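Local coordinates for E1 (Kluyveromyces marxianus, PDB 3VX6), which forms the N-terminal domain of Atg7, an E1-like enzyme that activates the ubiquitin-like proteins Atg8 and Atg12 for conjugation in autophagy and cytoplasm-to-vacuole transport, at residues V19-F24 with I275-L280; L109-G112 with N118-I121. All coordinates share one frame; numbering follows the deposited sequence.

Contact 1 of 2, residues V19-F24 with I275-L280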
ATOM      1  N   VAL A  19      13.587   0.859  -7.603  1.00 47.83           N
ATOM      2  CA  VAL A  19      14.677   0.321  -6.826  1.00 46.69           C
ATOM      3  C   VAL A  19      16.007   0.734  -7.436  1.00 45.49           C
ATOM      4  O   VAL A  19      16.474   0.163  -8.427  1.00 43.38           O
ATOM      5  CB  VAL A  19      14.570  -1.214  -6.710  1.00 46.46           C
ATOM      6  CG1 VAL A  19      13.183  -1.591  -6.229  1.00 47.02           C
ATOM      7  CG2 VAL A  19      14.843  -1.868  -8.043  1.00 49.53           C
ATOM      8  N   ASP A  20      16.595   1.766  -6.847  1.00 45.53           N
ATOM      9  CA  ASP A  20      17.889   2.243  -7.289  1.00 47.67           C
ATOM     10  C   ASP A  20      18.838   1.074  -7.038  1.00 47.60           C
ATOM     11  O   ASP A  20      18.633   0.297  -6.098  1.00 44.35           O
ATOM     12  CB  ASP A  20      18.327   3.456  -6.458  1.00 50.01           C
ATOM     13  CG  ASP A  20      19.618   4.074  -6.965  1.00 52.39           C
ATOM     14  OD1 ASP A  20      20.649   3.364  -7.007  1.00 54.79           O
ATOM     15  OD2 ASP A  20      19.601   5.272  -7.327  1.00 53.83           O
ATOM     16  N   SER A  21      19.863   0.941  -7.878  1.00 47.29           N
ATOM     17  CA  SER A  21      20.820  -0.144  -7.704  1.00 47.00           C
ATOM     18  C   SER A  21      21.335  -0.109  -6.269  1.00 44.89           C
ATOM     19  O   SER A  21      21.742  -1.136  -5.728  1.00 43.44           O
ATOM     20  CB  SER A  21      21.986  -0.008  -8.691  1.00 46.85           C
ATOM     21  OG  SER A  21      22.803   1.106  -8.379  1.00 49.55           O
ATOM     22  N   SER A  22      21.271   1.070  -5.652  1.00 44.16           N
ATOM     23  CA  SER A  22      21.726   1.256  -4.280  1.00 44.49           C
ATOM     24  C   SER A  22      20.907   0.464  -3.270  1.00 46.29           C
ATOM     25  O   SER A  22      21.320   0.309  -2.119  1.00 48.58           O
ATOM     26  CB  SER A  22      21.687   2.732  -3.901  1.00 43.14           C
ATOM     27  OG  SER A  22      20.365   3.189  -3.736  1.00 43.89           O
ATOM     28  N   PHE A  23      19.741  -0.019  -3.691  1.00 46.26           N
ATOM     29  CA  PHE A  23      18.878  -0.808  -2.820  1.00 45.05           C
ATOM     30  C   PHE A  23      19.376  -2.234  -2.791  1.00 46.75           C
ATOM     31  O   PHE A  23      19.430  -2.857  -1.738  1.00 45.96           O
ATOM     32  CB  PHE A  23      17.444  -0.808  -3.330  1.00 43.25           C
ATOM     33  CG  PHE A  23      16.539  -1.728  -2.567  1.00 41.14           C
ATOM     34  CD1 PHE A  23      16.329  -3.030  -2.998  1.00 39.33           C
ATOM     35  CD2 PHE A  23      15.895  -1.290  -1.412  1.00 39.84           C
ATOM     36  CE1 PHE A  23      15.494  -3.879  -2.295  1.00 39.76           C
ATOM     37  CE2 PHE A  23      15.056  -2.131  -0.702  1.00 40.04           C
ATOM     38  CZ  PHE A  23      14.852  -3.430  -1.143  1.00 39.85           C
ATOM     39  N   PHE A  24      19.711  -2.751  -3.969  1.00 48.88           N
ATOM     40  CA  PHE A  24      20.225  -4.102  -4.086  1.00 51.44           C
ATOM     41  C   PHE A  24      21.664  -4.111  -3.643  1.00 53.06           C
ATOM     42  O   PHE A  24      22.193  -5.146  -3.252  1.00 54.28           O
ATOM     43  CB  PHE A  24      20.105  -4.597  -5.514  1.00 52.74           C
ATOM     44  CG  PHE A  24      18.726  -5.019  -5.867  1.00 55.59           C
ATOM     45  CD1 PHE A  24      18.034  -4.394  -6.893  1.00 56.74           C
ATOM     46  CD2 PHE A  24      18.091  -6.014  -5.131  1.00 54.96           C
ATOM     47  CE1 PHE A  24      16.732  -4.753  -7.178  1.00 57.60           C
ATOM     48  CE2 PHE A  24      16.795  -6.375  -5.408  1.00 55.27           C
ATOM     49  CZ  PHE A  24      16.114  -5.748  -6.428  1.00 57.00           C
ATOM     50  N   ILE A 275      17.223  -6.954 -12.351  1.00 61.28           N
ATOM     51  CA  ILE A 275      18.174  -5.965 -12.777  1.00 63.76           C
ATOM     52  C   ILE A 275      19.590  -6.505 -12.698  1.00 64.78           C
ATOM     53  O   ILE A 275      20.213  -6.568 -11.636  1.00 65.15           O
ATOM     54  CB  ILE A 275      18.001  -4.687 -11.971  1.00 64.17           C
ATOM     55  CG1 ILE A 275      18.418  -4.914 -10.496  1.00 63.36           C
ATOM     56  CG2 ILE A 275      16.497  -4.219 -12.072  1.00 62.37           C
ATOM     57  CD1 ILE A 275      18.999  -3.623  -9.809  1.00 64.16           C
ATOM     58  N   ASP A 276      20.059  -6.943 -13.862  1.00 65.02           N
ATOM     59  CA  ASP A 276      21.389  -7.537 -14.029  1.00 65.04           C
ATOM     60  C   ASP A 276      22.459  -6.440 -14.164  1.00 65.74           C
ATOM     61  O   ASP A 276      22.942  -6.139 -15.249  1.00 65.57           O
ATOM     62  CB  ASP A 276      21.382  -8.455 -15.263  1.00 62.24           C
ATOM     63  CG  ASP A 276      22.751  -9.040 -15.587  1.00 61.49           C
ATOM     64  OD1 ASP A 276      22.839  -9.978 -16.427  1.00 61.48           O
ATOM     65  OD2 ASP A 276      23.727  -8.561 -15.009  1.00 58.66           O
ATOM     66  N   LEU A 277      22.821  -5.850 -13.029  1.00 67.06           N
ATOM     67  CA  LEU A 277      23.848  -4.808 -12.955  1.00 69.67           C
ATOM     68  C   LEU A 277      25.196  -5.451 -13.214  1.00 71.69           C
ATOM     69  O   LEU A 277      26.003  -5.576 -12.301  1.00 71.94           O
ATOM     70  CB  LEU A 277      23.885  -4.186 -11.572  1.00 69.71           C
ATOM     71  CG  LEU A 277      22.853  -3.142 -11.161  1.00 70.25           C
ATOM     72  CD1 LEU A 277      23.259  -2.637  -9.738  1.00 70.73           C
ATOM     73  CD2 LEU A 277      22.868  -1.971 -12.174  1.00 69.67           C
ATOM     74  N   SER A 278      25.414  -5.847 -14.466  1.00 73.01           N
ATOM     75  CA  SER A 278      26.642  -6.489 -14.888  1.00 73.97           C
ATOM     76  C   SER A 278      26.776  -6.304 -16.396  1.00 75.36           C
ATOM     77  O   SER A 278      27.102  -7.232 -17.126  1.00 74.46           O
ATOM     78  CB  SER A 278      26.592  -7.970 -14.506  1.00 73.03           C
ATOM     79  OG  SER A 278      27.884  -8.522 -14.610  1.00 70.52           O
ATOM     80  N   SER A 279      26.513  -5.079 -16.839  1.00 77.53           N
ATOM     81  CA  SER A 279      26.572  -4.726 -18.253  1.00 79.59           C
ATOM     82  C   SER A 279      27.410  -3.463 -18.546  1.00 80.56           C
ATOM     83  O   SER A 279      26.900  -2.478 -19.099  1.00 81.54           O
ATOM     84  CB  SER A 279      25.134  -4.553 -18.813  1.00 79.90           C
ATOM     85  OG  SER A 279      24.430  -3.449 -18.184  1.00 78.52           O
ATOM     86  N   LEU A 280      28.688  -3.480 -18.164  1.00 80.14           N
ATOM     87  CA  LEU A 280      29.563  -2.338 -18.431  1.00 79.14           C
ATOM     88  C   LEU A 280      29.906  -2.309 -19.919  1.00 79.85           C
ATOM     89  O   LEU A 280      29.054  -1.838 -20.707  1.00 79.28           O
ATOM     90  CB  LEU A 280      30.858  -2.437 -17.621  1.00 77.32           C
ATOM     91  CG  LEU A 280      30.830  -1.906 -16.191  1.00 75.71           C
ATOM     92  CD1 LEU A 280      32.183  -2.131 -15.528  1.00 74.59           C
ATOM     93  CD2 LEU A 280      30.486  -0.434 -16.215  1.00 75.50           C
TER
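Ile275 and Phe24 carry the inner half of this apolar contact, and Leu277 meets Ser21 in the outer half. The aliphatic chain of Ile275 runs at a slant to the Phe24 ring and meets its CD1-CE1 bond: CG1 of Ile275 lies 3.7 Å from both CD1 and CE1 of Phe24. Both groups get there by their first torsions. In Ile275, CG1 sits between the backbone N and the carbonyl carbon (chi1 68°), while Phe24 carries its CG beside its own N (chi1 -78°). Over one face of the Phe24 ring lies the preceding aromatic, with CD1 of Phe23 4.0 Å above the ring plane. Farther out, the forked end of Leu277 comes up to the short side chain of Ser21, its CD2 4.1 Å from CB of Ser21. Successive inverse gamma turns centred on Asp276 and Leu277 shape the chain here. No hydrogen bond joins the two segments; the polar work is local, with Asp20 serving as N-cap of helix 21-33. Phe24 also meets Tyr138 edge-to-face and touches Phe136 and Met125. The first turn of that helix therefore rests on strands 123-130 and 135-144, beside strand 273-275, which pairs antiparallel with 135-144.

Contact 2 of 2, residues L109-G112 with N118-I121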
ATOM      1  N   LEU A 109      -6.035  -7.065   6.681  1.00 39.76           N
ATOM      2  CA  LEU A 109      -7.454  -7.075   7.006  1.00 38.98           C
ATOM      3  C   LEU A 109      -7.637  -7.031   8.523  1.00 41.33           C
ATOM      4  O   LEU A 109      -8.323  -6.158   9.062  1.00 41.69           O
ATOM      5  CB  LEU A 109      -8.089  -8.345   6.457  1.00 37.45           C
ATOM      6  CG  LEU A 109      -9.457  -8.728   7.011  1.00 35.69           C
ATOM      7  CD1 LEU A 109     -10.448  -7.621   6.752  1.00 36.50           C
ATOM      8  CD2 LEU A 109      -9.912 -10.016   6.353  1.00 35.64           C
ATOM      9  N   GLN A 110      -7.018  -7.992   9.201  1.00 43.61           N
ATOM     10  CA  GLN A 110      -7.071  -8.088  10.650  1.00 44.58           C
ATOM     11  C   GLN A 110      -6.671  -6.745  11.261  1.00 45.83           C
ATOM     12  O   GLN A 110      -7.454  -6.123  11.974  1.00 46.33           O
ATOM     13  CB  GLN A 110      -6.115  -9.188  11.137  1.00 45.80           C
ATOM     14  CG  GLN A 110      -6.172  -9.449  12.639  1.00 48.19           C
ATOM     15  CD  GLN A 110      -7.566  -9.855  13.095  1.00 51.05           C
ATOM     16  OE1 GLN A 110      -7.994 -10.998  12.903  1.00 52.97           O
ATOM     17  NE2 GLN A 110      -8.292  -8.910  13.682  1.00 50.84           N
ATOM     18  N   ARG A 111      -5.456  -6.294  10.960  1.00 47.51           N
ATOM     19  CA  ARG A 111      -4.950  -5.035  11.497  1.00 49.21           C
ATOM     20  C   ARG A 111      -5.872  -3.842  11.293  1.00 48.69           C
ATOM     21  O   ARG A 111      -5.989  -3.002  12.170  1.00 49.64           O
ATOM     22  CB  ARG A 111      -3.560  -4.735  10.925  1.00 50.51           C
ATOM     23  CG  ARG A 111      -2.537  -5.728  11.418  1.00 55.82           C
ATOM     24  CD  ARG A 111      -1.102  -5.406  11.053  1.00 60.48           C
ATOM     25  NE  ARG A 111      -0.210  -6.229  11.870  1.00 66.35           N
ATOM     26  CZ  ARG A 111       0.014  -6.025  13.170  1.00 68.97           C
ATOM     27  NH1 ARG A 111      -0.577  -5.015  13.801  1.00 69.84           N
ATOM     28  NH2 ARG A 111       0.806  -6.845  13.853  1.00 69.74           N
ATOM     29  N   GLY A 112      -6.541  -3.775  10.151  1.00 48.74           N
ATOM     30  CA  GLY A 112      -7.429  -2.656   9.896  1.00 49.21           C
ATOM     31  C   GLY A 112      -8.696  -2.653  10.731  1.00 49.99           C
ATOM     32  O   GLY A 112      -9.170  -1.596  11.161  1.00 47.91           O
ATOM     33  N   ASN A 118      -4.838   2.877   8.756  1.00 42.82           N
ATOM     34  CA  ASN A 118      -3.522   3.143   8.203  1.00 42.34           C
ATOM     35  C   ASN A 118      -2.745   1.851   8.094  1.00 41.77           C
ATOM     36  O   ASN A 118      -1.913   1.699   7.211  1.00 42.55           O
ATOM     37  CB  ASN A 118      -2.742   4.109   9.088  1.00 41.44           C
ATOM     38  CG  ASN A 118      -3.145   5.554   8.872  1.00 40.68           C
ATOM     39  OD1 ASN A 118      -2.741   6.191   7.885  1.00 41.66           O
ATOM     40  ND2 ASN A 118      -3.953   6.081   9.784  1.00 42.55           N
ATOM     41  N   GLU A 119      -3.023   0.911   8.985  1.00 41.59           N
ATOM     42  CA  GLU A 119      -2.299  -0.350   8.978  1.00 41.65           C
ATOM     43  C   GLU A 119      -2.610  -1.286   7.835  1.00 41.46           C
ATOM     44  O   GLU A 119      -1.873  -2.247   7.611  1.00 42.75           O
ATOM     45  CB  GLU A 119      -2.515  -1.095  10.287  1.00 42.87           C
ATOM     46  CG  GLU A 119      -1.971  -0.376  11.487  1.00 46.62           C
ATOM     47  CD  GLU A 119      -2.009  -1.236  12.727  1.00 51.01           C
ATOM     48  OE1 GLU A 119      -2.023  -0.658  13.831  1.00 53.33           O
ATOM     49  OE2 GLU A 119      -2.012  -2.488  12.604  1.00 53.64           O
ATOM     50  N   ILE A 120      -3.691  -1.030   7.113  1.00 40.86           N
ATOM     51  CA  ILE A 120      -4.056  -1.902   6.003  1.00 40.80           C
ATOM     52  C   ILE A 120      -3.179  -1.650   4.786  1.00 41.03           C
ATOM     53  O   ILE A 120      -3.203  -2.420   3.822  1.00 40.63           O
ATOM     54  CB  ILE A 120      -5.508  -1.699   5.592  1.00 40.05           C
ATOM     55  CG1 ILE A 120      -5.672  -0.300   5.000  1.00 39.66           C
ATOM     56  CG2 ILE A 120      -6.410  -1.926   6.791  1.00 40.51           C
ATOM     57  CD1 ILE A 120      -7.072   0.075   4.697  1.00 40.74           C
ATOM     58  N   ILE A 121      -2.400  -0.574   4.843  1.00 41.76           N
ATOM     59  CA  ILE A 121      -1.516  -0.204   3.746  1.00 42.83           C
ATOM     60  C   ILE A 121      -0.071  -0.558   4.013  1.00 40.89           C
ATOM     61  O   ILE A 121       0.499  -0.147   5.017  1.00 42.78           O
ATOM     62  CB  ILE A 121      -1.580   1.312   3.450  1.00 44.98           C
ATOM     63  CG1 ILE A 121      -2.924   1.652   2.813  1.00 45.17           C
ATOM     64  CG2 ILE A 121      -0.414   1.721   2.540  1.00 43.72           C
ATOM     65  CD1 ILE A 121      -3.060   3.097   2.447  1.00 46.50           C
TER
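A beta-alpha-beta connection, strand 78-86 to the parallel strand 123-130 by way of helix 97-114, is the setting in which Arg111 and Glu119 form a salt bridge between the last turns of the helix and the 3-10 turn leading into the second strand. NH1 of Arg111 donates to OE2 of Glu119 over 3.1 Å, at an N-H...O angle of 157°. The oxygen is met on its syn side, though 28° out of the carboxylate plane, and lies near the guanidinium plane, at an edge of the group; the two flat groups are tilted 39° from each other. The chains cross at about a right angle, and lower down CB of Glu119 packs 3.8 Å from CB of Arg111. Deeper in, CG2 of Ile120 stands 3.8 Å from N of Gly112, over backbone that has no side chain in the way; on helix 215-225 the same isoleucine touches Ile218 and Val221. OE2 of Glu119 also accepts a hydrogen bond from ND2 of Asn115, in the link between the segments. Two donors thus grip one carboxylate oxygen, which would hold that oxygen in place and probably favour the ionised form of Glu119, while the apolar Gly112-Ile120 pair closes the buried side.

Overall arrangement
Contact 1 and contact 2 differ in both reach and chemistry. Contact 1 lies toward the periphery, its centre about 24 Å from the centre of the chain, and brings together parts 251 residues apart through apolar contacts without a hydrogen bond between the segments. Contact 2, its centre about 10 Å from the centre of the chain, joins near neighbours in sequence, yet relies on a salt bridge on its exposed side, beside a buried apolar pair. Both are partly buried. The centres of contact 1 and contact 2 are about 32 Å apart, on opposite sides of the chain's centre. They share a common neighbour in strand 123-130: contact 2 leads into it, and the helix of contact 1 packs on it through Phe23 and Phe24.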